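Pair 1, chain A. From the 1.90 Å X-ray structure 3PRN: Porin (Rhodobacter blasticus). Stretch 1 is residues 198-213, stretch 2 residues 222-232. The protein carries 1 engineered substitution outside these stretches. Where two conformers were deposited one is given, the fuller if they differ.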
# COMPACT_ATOMS: atom_id res chain seq x y z
N ALA A 198 -15.75 13.20 34.14
CA ALA A 198 -14.83 13.99 34.96
C ALA A 198 -13.84 13.03 35.57
O ALA A 198 -14.11 11.82 35.71
CB ALA A 198 -15.68 14.68 36.01
N ALA A 199 -12.66 13.53 35.89
CA ALA A 199 -11.57 12.79 36.46
C ALA A 199 -10.77 13.68 37.43
O ALA A 199 -10.64 14.90 37.27
CB ALA A 199 -10.60 12.29 35.38
N TYR A 200 -10.21 13.01 38.41
CA TYR A 200 -9.45 13.69 39.46
C TYR A 200 -8.11 13.01 39.62
O TYR A 200 -8.13 11.80 39.90
CB TYR A 200 -10.27 13.58 40.78
CG TYR A 200 -9.62 14.29 41.94
CD1 TYR A 200 -9.31 15.65 41.86
CD2 TYR A 200 -9.27 13.61 43.11
CE1 TYR A 200 -8.68 16.31 42.90
CE2 TYR A 200 -8.66 14.27 44.17
CZ TYR A 200 -8.35 15.62 44.05
OH TYR A 200 -7.75 16.29 45.09
N LYS A 201 -7.01 13.72 39.45
CA LYS A 201 -5.68 13.11 39.64
C LYS A 201 -5.36 13.23 41.15
O LYS A 201 -4.92 14.27 41.59
CB LYS A 201 -4.58 13.73 38.85
CG LYS A 201 -4.80 13.84 37.34
CD LYS A 201 -3.50 14.34 36.71
CE LYS A 201 -3.64 14.79 35.27
NZ LYS A 201 -2.25 15.05 34.71
N PHE A 202 -5.78 12.24 41.90
CA PHE A 202 -5.72 12.25 43.35
C PHE A 202 -4.29 12.03 43.84
O PHE A 202 -4.03 11.78 45.01
CB PHE A 202 -6.70 11.31 44.02
CG PHE A 202 -6.34 9.86 44.07
CD1 PHE A 202 -5.61 9.33 45.11
CD2 PHE A 202 -6.75 9.01 43.06
CE1 PHE A 202 -5.28 7.99 45.16
CE2 PHE A 202 -6.44 7.66 43.10
CZ PHE A 202 -5.70 7.15 44.15
N ASN A 203 -3.34 12.30 42.95
CA ASN A 203 -1.92 12.21 43.33
C ASN A 203 -1.17 12.60 42.05
O ASN A 203 -1.78 13.15 41.11
CB ASN A 203 -1.54 10.77 43.67
CG ASN A 203 -1.18 10.52 45.13
OD1 ASN A 203 -0.57 11.37 45.77
ND2 ASN A 203 -1.52 9.37 45.69
N ASP A 204 0.09 12.29 42.05
CA ASP A 204 0.99 12.44 40.90
C ASP A 204 0.93 11.08 40.18
O ASP A 204 1.30 10.97 39.00
CB ASP A 204 2.39 12.65 41.47
CG ASP A 204 2.49 12.18 42.93
OD1 ASP A 204 1.65 11.30 43.38
OD2 ASP A 204 3.40 12.66 43.71
N ALA A 205 0.42 10.12 40.97
CA ALA A 205 0.40 8.68 40.63
C ALA A 205 -0.95 8.05 40.34
O ALA A 205 -1.02 7.03 39.65
CB ALA A 205 0.97 7.87 41.79
N GLY A 206 -2.04 8.57 40.89
CA GLY A 206 -3.34 7.97 40.65
C GLY A 206 -4.35 8.89 40.01
O GLY A 206 -4.26 10.11 40.07
N THR A 207 -5.36 8.25 39.41
CA THR A 207 -6.48 9.02 38.84
C THR A 207 -7.77 8.24 39.02
O THR A 207 -7.77 7.01 38.98
CB THR A 207 -6.18 9.59 37.46
OG1 THR A 207 -7.27 9.42 36.57
CG2 THR A 207 -4.93 9.07 36.81
N VAL A 208 -8.90 8.90 39.27
CA VAL A 208 -10.18 8.24 39.42
C VAL A 208 -11.15 9.05 38.56
O VAL A 208 -11.05 10.29 38.56
CB VAL A 208 -10.68 8.12 40.86
CG1 VAL A 208 -10.86 9.50 41.49
CG2 VAL A 208 -11.97 7.33 40.92
N GLY A 209 -12.02 8.38 37.83
CA GLY A 209 -12.94 9.11 36.99
C GLY A 209 -14.29 8.39 36.90
O GLY A 209 -14.52 7.25 37.29
N LEU A 210 -15.22 9.12 36.35
CA LEU A 210 -16.59 8.74 36.16
C LEU A 210 -17.08 9.28 34.84
O LEU A 210 -17.12 10.49 34.66
CB LEU A 210 -17.40 9.37 37.32
CG LEU A 210 -18.87 9.03 37.40
CD1 LEU A 210 -19.05 7.58 37.85
CD2 LEU A 210 -19.51 9.94 38.47
N ASN A 211 -17.53 8.40 33.97
CA ASN A 211 -18.12 8.78 32.70
C ASN A 211 -19.58 8.31 32.68
O ASN A 211 -19.86 7.18 33.13
CB ASN A 211 -17.40 8.04 31.55
CG ASN A 211 -15.97 8.52 31.38
OD1 ASN A 211 -15.62 9.67 31.73
ND2 ASN A 211 -15.08 7.67 30.84
N TRP A 212 -20.44 9.14 32.18
CA TRP A 212 -21.85 8.87 32.04
C TRP A 212 -22.23 8.97 30.57
O TRP A 212 -21.79 9.94 29.92
CB TRP A 212 -22.64 9.95 32.87
CG TRP A 212 -24.12 9.82 32.60
CD1 TRP A 212 -25.00 8.91 33.15
CD2 TRP A 212 -24.88 10.56 31.62
NE1 TRP A 212 -26.25 9.06 32.58
CE2 TRP A 212 -26.20 10.07 31.64
CE3 TRP A 212 -24.56 11.59 30.73
CZ2 TRP A 212 -27.20 10.59 30.83
CZ3 TRP A 212 -25.55 12.09 29.90
CH2 TRP A 212 -26.86 11.60 29.97
N TYR A 213 -23.04 8.06 30.04
CA TYR A 213 -23.49 8.20 28.66
C TYR A 213 -25.01 8.04 28.52
O TYR A 213 -25.63 7.19 29.20
CB TYR A 213 -22.94 7.01 27.80
CG TYR A 213 -21.42 7.03 27.78
CD1 TYR A 213 -20.74 7.86 26.86
CD2 TYR A 213 -20.71 6.28 28.65
CE1 TYR A 213 -19.35 7.90 26.88
CE2 TYR A 213 -19.32 6.31 28.66
CZ TYR A 213 -18.64 7.14 27.78
OH TYR A 213 -17.29 7.13 27.82
N ASP A 222 -28.89 4.12 29.20
CA ASP A 222 -27.90 4.93 29.85
C ASP A 222 -26.84 4.07 30.54
O ASP A 222 -27.06 2.89 30.87
CB ASP A 222 -28.52 5.93 30.81
CG ASP A 222 -29.42 6.92 30.08
OD1 ASP A 222 -29.67 6.85 28.85
OD2 ASP A 222 -29.92 7.84 30.78
N GLN A 223 -25.68 4.69 30.75
CA GLN A 223 -24.56 3.91 31.25
C GLN A 223 -23.67 4.75 32.12
O GLN A 223 -23.39 5.92 31.89
CB GLN A 223 -23.80 3.45 29.95
CG GLN A 223 -22.43 2.83 30.23
CD GLN A 223 -21.75 2.31 28.97
OE1 GLN A 223 -22.10 2.64 27.84
NE2 GLN A 223 -20.71 1.47 29.16
N VAL A 224 -23.07 4.10 33.11
CA VAL A 224 -22.12 4.82 33.96
C VAL A 224 -20.90 3.93 34.11
O VAL A 224 -21.03 2.72 34.27
CB VAL A 224 -22.82 4.98 35.34
CG1 VAL A 224 -21.82 5.34 36.42
CG2 VAL A 224 -23.91 6.04 35.21
N THR A 225 -19.73 4.55 34.02
CA THR A 225 -18.48 3.80 34.16
C THR A 225 -17.63 4.57 35.18
O THR A 225 -17.46 5.78 35.04
CB THR A 225 -17.71 3.80 32.79
OG1 THR A 225 -18.54 3.06 31.89
CG2 THR A 225 -16.36 3.14 32.92
N LEU A 226 -17.17 3.81 36.14
CA LEU A 226 -16.28 4.30 37.19
C LEU A 226 -14.95 3.57 37.01
O LEU A 226 -14.88 2.34 36.94
CB LEU A 226 -16.92 4.04 38.57
CG LEU A 226 -15.92 4.17 39.72
CD1 LEU A 226 -15.64 5.65 39.92
CD2 LEU A 226 -16.52 3.53 40.98
N TYR A 227 -13.87 4.37 36.89
CA TYR A 227 -12.57 3.72 36.70
C TYR A 227 -11.46 4.41 37.46
O TYR A 227 -11.60 5.55 37.90
CB TYR A 227 -12.18 3.73 35.19
CG TYR A 227 -11.88 5.13 34.68
CD1 TYR A 227 -12.95 5.94 34.31
CD2 TYR A 227 -10.61 5.68 34.60
CE1 TYR A 227 -12.79 7.22 33.84
CE2 TYR A 227 -10.42 6.98 34.14
CZ TYR A 227 -11.50 7.74 33.77
OH TYR A 227 -11.38 9.06 33.34
N GLY A 228 -10.34 3.72 37.55
CA GLY A 228 -9.19 4.31 38.22
C GLY A 228 -7.90 3.64 37.79
O GLY A 228 -7.90 2.50 37.29
N ASN A 229 -6.79 4.33 38.02
CA ASN A 229 -5.51 3.72 37.67
C ASN A 229 -4.45 4.30 38.64
O ASN A 229 -4.62 5.41 39.16
CB ASN A 229 -5.06 3.90 36.24
CG ASN A 229 -5.22 5.35 35.80
OD1 ASN A 229 -6.18 5.64 35.05
ND2 ASN A 229 -4.36 6.23 36.29
N TYR A 230 -3.43 3.50 38.83
CA TYR A 230 -2.36 3.91 39.75
C TYR A 230 -1.01 3.41 39.26
O TYR A 230 -0.87 2.23 38.96
CB TYR A 230 -2.75 3.29 41.11
CG TYR A 230 -2.00 3.95 42.24
CD1 TYR A 230 -2.47 5.15 42.78
CD2 TYR A 230 -0.84 3.39 42.74
CE1 TYR A 230 -1.80 5.77 43.82
CE2 TYR A 230 -0.15 4.01 43.78
CZ TYR A 230 -0.64 5.19 44.30
OH TYR A 230 0.04 5.80 45.35
N ALA A 231 -0.03 4.32 39.23
CA ALA A 231 1.31 3.98 38.76
C ALA A 231 2.31 3.82 39.90
O ALA A 231 2.42 4.70 40.75
CB ALA A 231 1.77 5.11 37.83
N PHE A 232 2.99 2.72 39.93
CA PHE A 232 4.02 2.34 40.86
C PHE A 232 5.34 2.21 40.05
O PHE A 232 5.69 1.09 39.64
CB PHE A 232 3.79 0.92 41.40
CG PHE A 232 2.53 0.67 42.14
CD1 PHE A 232 2.37 1.20 43.43
CD2 PHE A 232 1.53 -0.14 41.61
CE1 PHE A 232 1.22 0.94 44.17
CE2 PHE A 232 0.37 -0.37 42.35
CZ PHE A 232 0.22 0.16 43.62
O HOH W 1 -13.49 10.49 33.27

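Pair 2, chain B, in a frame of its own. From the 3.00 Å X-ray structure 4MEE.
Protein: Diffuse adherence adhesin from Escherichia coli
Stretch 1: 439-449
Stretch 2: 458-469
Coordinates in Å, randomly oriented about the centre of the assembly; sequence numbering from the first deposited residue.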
# COMPACT_ATOMS: atom_id res chain seq x y z
N GLN B 439 -10.30 25.95 -9.22
CA GLN B 439 -9.13 26.05 -10.07
C GLN B 439 -7.98 25.41 -9.35
O GLN B 439 -7.19 24.68 -9.95
CB GLN B 439 -8.79 27.50 -10.35
CG GLN B 439 -9.15 27.92 -11.75
CD GLN B 439 -8.23 29.01 -12.27
OE1 GLN B 439 -8.68 30.07 -12.68
NE2 GLN B 439 -6.93 28.74 -12.24
N ASN B 440 -7.90 25.67 -8.06
CA ASN B 440 -6.87 25.11 -7.22
C ASN B 440 -7.12 23.75 -6.57
O ASN B 440 -6.19 22.94 -6.49
CB ASN B 440 -6.43 26.15 -6.20
CG ASN B 440 -5.91 27.40 -6.87
OD1 ASN B 440 -6.23 28.52 -6.47
ND2 ASN B 440 -5.14 27.22 -7.94
N LEU B 441 -8.34 23.46 -6.12
CA LEU B 441 -8.57 22.25 -5.33
C LEU B 441 -9.22 21.12 -6.12
O LEU B 441 -9.99 21.35 -7.05
CB LEU B 441 -9.34 22.60 -4.04
CG LEU B 441 -10.74 22.16 -3.56
CD1 LEU B 441 -11.62 21.46 -4.59
CD2 LEU B 441 -10.59 21.28 -2.33
N SER B 442 -8.90 19.90 -5.74
CA SER B 442 -9.45 18.72 -6.38
C SER B 442 -9.70 17.74 -5.27
O SER B 442 -9.10 17.86 -4.21
CB SER B 442 -8.42 18.13 -7.34
OG SER B 442 -7.37 19.06 -7.56
N VAL B 443 -10.57 16.78 -5.50
CA VAL B 443 -10.78 15.73 -4.51
C VAL B 443 -11.01 14.42 -5.22
O VAL B 443 -11.48 14.39 -6.35
CB VAL B 443 -11.96 16.05 -3.57
CG1 VAL B 443 -11.83 17.46 -3.00
CG2 VAL B 443 -13.30 15.88 -4.27
N ASN B 444 -10.67 13.31 -4.57
CA ASN B 444 -10.90 12.03 -5.20
C ASN B 444 -11.27 10.89 -4.27
O ASN B 444 -11.08 10.95 -3.05
CB ASN B 444 -9.72 11.65 -6.08
CG ASN B 444 -8.52 11.23 -5.27
OD1 ASN B 444 -8.57 10.27 -4.51
ND2 ASN B 444 -7.42 11.96 -5.43
N GLY B 445 -11.79 9.85 -4.89
CA GLY B 445 -12.20 8.64 -4.21
C GLY B 445 -11.71 7.48 -5.04
O GLY B 445 -11.75 7.51 -6.26
N GLY B 446 -11.22 6.45 -4.35
CA GLY B 446 -10.72 5.25 -5.00
C GLY B 446 -11.06 4.01 -4.21
O GLY B 446 -11.09 4.04 -2.98
N VAL B 447 -11.32 2.91 -4.91
CA VAL B 447 -11.62 1.62 -4.30
C VAL B 447 -10.69 0.55 -4.88
O VAL B 447 -10.67 0.34 -6.09
CB VAL B 447 -13.11 1.24 -4.47
CG1 VAL B 447 -13.37 -0.18 -3.99
CG2 VAL B 447 -14.01 2.21 -3.73
N ALA B 448 -9.94 -0.10 -4.00
CA ALA B 448 -8.97 -1.13 -4.38
C ALA B 448 -9.28 -2.46 -3.70
O ALA B 448 -9.63 -2.49 -2.52
CB ALA B 448 -7.56 -0.67 -4.03
N TYR B 449 -9.12 -3.54 -4.46
CA TYR B 449 -9.39 -4.88 -3.96
C TYR B 449 -8.33 -5.87 -4.43
O TYR B 449 -8.05 -5.97 -5.62
CB TYR B 449 -10.78 -5.34 -4.40
CG TYR B 449 -11.06 -6.79 -4.09
CD1 TYR B 449 -11.46 -7.19 -2.82
CD2 TYR B 449 -10.92 -7.77 -5.07
CE1 TYR B 449 -11.71 -8.52 -2.53
CE2 TYR B 449 -11.17 -9.10 -4.80
CZ TYR B 449 -11.57 -9.47 -3.53
OH TYR B 449 -11.82 -10.79 -3.25
N ALA B 458 -8.01 -7.64 0.49
CA ALA B 458 -7.79 -6.36 1.06
C ALA B 458 -8.82 -5.66 0.27
O ALA B 458 -8.97 -5.94 -0.90
CB ALA B 458 -6.40 -5.84 0.73
N ILE B 459 -9.61 -4.83 0.93
CA ILE B 459 -10.57 -4.01 0.27
C ILE B 459 -10.24 -2.67 0.89
O ILE B 459 -10.10 -2.57 2.10
CB ILE B 459 -12.02 -4.52 0.54
CG1 ILE B 459 -12.91 -4.41 -0.71
CG2 ILE B 459 -12.63 -3.91 1.80
CD1 ILE B 459 -12.75 -3.14 -1.51
N SER B 460 -10.01 -1.66 0.06
CA SER B 460 -9.56 -0.39 0.59
C SER B 460 -10.31 0.74 -0.08
O SER B 460 -10.61 0.66 -1.26
CB SER B 460 -8.04 -0.24 0.41
OG SER B 460 -7.71 0.64 -0.65
N GLY B 461 -10.65 1.76 0.69
CA GLY B 461 -11.29 2.96 0.15
C GLY B 461 -10.50 4.16 0.62
O GLY B 461 -10.26 4.31 1.81
N ALA B 462 -10.08 5.00 -0.31
CA ALA B 462 -9.27 6.15 0.04
C ALA B 462 -9.92 7.42 -0.46
O ALA B 462 -10.58 7.41 -1.48
CB ALA B 462 -7.87 6.01 -0.54
N LEU B 463 -9.73 8.51 0.28
CA LEU B 463 -10.16 9.83 -0.16
C LEU B 463 -8.98 10.77 -0.07
O LEU B 463 -8.38 10.90 0.99
CB LEU B 463 -11.28 10.35 0.72
CG LEU B 463 -12.67 10.12 0.13
CD1 LEU B 463 -13.72 10.17 1.23
CD2 LEU B 463 -12.97 11.16 -0.94
N GLY B 464 -8.63 11.40 -1.18
CA GLY B 464 -7.48 12.29 -1.23
C GLY B 464 -7.83 13.70 -1.65
O GLY B 464 -8.73 13.89 -2.46
N ILE B 465 -7.11 14.67 -1.12
CA ILE B 465 -7.34 16.08 -1.43
C ILE B 465 -6.01 16.73 -1.80
O ILE B 465 -5.02 16.55 -1.10
CB ILE B 465 -7.97 16.80 -0.23
CG1 ILE B 465 -9.26 16.08 0.18
CG2 ILE B 465 -8.27 18.26 -0.56
CD1 ILE B 465 -9.28 15.67 1.63
N LYS B 466 -6.00 17.48 -2.89
CA LYS B 466 -4.79 18.17 -3.32
C LYS B 466 -5.09 19.63 -3.65
O LYS B 466 -6.19 19.95 -4.10
CB LYS B 466 -4.16 17.47 -4.52
N TYR B 467 -4.11 20.50 -3.43
CA TYR B 467 -4.29 21.94 -3.62
C TYR B 467 -3.10 22.53 -4.35
O TYR B 467 -2.05 22.73 -3.75
CB TYR B 467 -4.42 22.63 -2.27
CG TYR B 467 -5.05 23.99 -2.33
CD1 TYR B 467 -4.36 25.09 -2.86
CD2 TYR B 467 -6.33 24.20 -1.84
CE1 TYR B 467 -4.95 26.34 -2.90
CE2 TYR B 467 -6.93 25.45 -1.87
CZ TYR B 467 -6.23 26.51 -2.41
OH TYR B 467 -6.82 27.75 -2.44
N SER B 468 -3.28 22.81 -5.64
CA SER B 468 -2.25 23.47 -6.43
C SER B 468 -2.20 24.93 -6.02
O SER B 468 -3.18 25.46 -5.49
CB SER B 468 -2.54 23.34 -7.92
N PHE B 469 -1.07 25.57 -6.28
CA PHE B 469 -0.83 26.94 -5.83
C PHE B 469 -1.38 27.98 -6.79
O PHE B 469 -1.32 29.18 -6.51
CB PHE B 469 0.67 27.16 -5.61
CG PHE B 469 1.12 26.88 -4.20
CD1 PHE B 469 0.45 25.97 -3.40
CD2 PHE B 469 2.24 27.53 -3.68
CE1 PHE B 469 0.87 25.71 -2.10
CE2 PHE B 469 2.67 27.27 -2.39
CZ PHE B 469 1.99 26.36 -1.60

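Two antiparallel strands joined edge to edge can make the same backbone ladder with different side chains, and these two pairs illustrate the principle. In pair 1 the strands run at 169° to one another, in pair 2 at 170°; in both the axes approach to 4.7 Å, and 14 central residues superpose with an RMSD of 0.4 Å. The hydrogen-bonded rungs coincide. Gly A209 N donates to Tyr A227 O at 2.9 Å, and at the matched rung Asn B444 N donates to Gly B464 O, also at 2.9 Å. One rung along, Asn A211 N to Thr A225 O (2.8 Å) corresponds to Gly B446 N to Ala B462 O (3.1 Å).

Side chains at these rungs share one face of the sheet, and here the solutions diverge. Gly A209 matches Asn B444, and Tyr A227 matches Gly B464, so the bulky residue and the glycine have exchanged strands. In pair 1 the Tyr A227 ring, with chi1 in p, leans across the partner strand: Gly A209 CA lies over its face, 4.0 Å from the ring centroid. An ideal CB on Gly A209 would come within 2.5 Å of Tyr A227 OH, so the ring occupies space that the glycine leaves free. In pair 2 the end of Asn B444, also p, comes nearer the other strand, and an ideal CB on Gly B464 would still have room, 3.4 Å from Asn B444 ND2.

The next matched rung shows a different economy. Asn A211 and Thr A225 approach through their CB atoms at 4.4 Å, whereas at Gly B446 and Ala B462 the only side chain is the methyl of Ala B462. A water reinforces pair 1, donating to Asn A211 OD1 at 2.8 Å and accepting from Tyr A227 OH at 2.5 Å. Of the outer rungs on this face, Thr A207 with Asn A229 at one end matches Ser B442 with Lys B466, whose side chain is not modelled beyond CB; at the other, Tyr A213 with Gln A223 matches Ala B448 with Ser B460, where Ala B448 CB lies 3.6 Å from Ser B460 OG.

The opposite face repeats the theme. Tyr A230 and Tyr B467 match, both t, and each ring covers a CB from the residue just before the other strand: Ala A205 CB is 4.3 Å from the Tyr A230 centroid, Asn B440 CB 4.0 Å from that of Tyr B467. Their cross-strand neighbours differ, for Gly A206 corresponds to Leu B441, whose CB meets Tyr B467 CD2 at 4.1 Å. An ideal CB on Gly A206 would clash with Tyr A230 CD1 at 2.8 Å. The two pairs thus share backbone and register, while their side chains apportion the space differently.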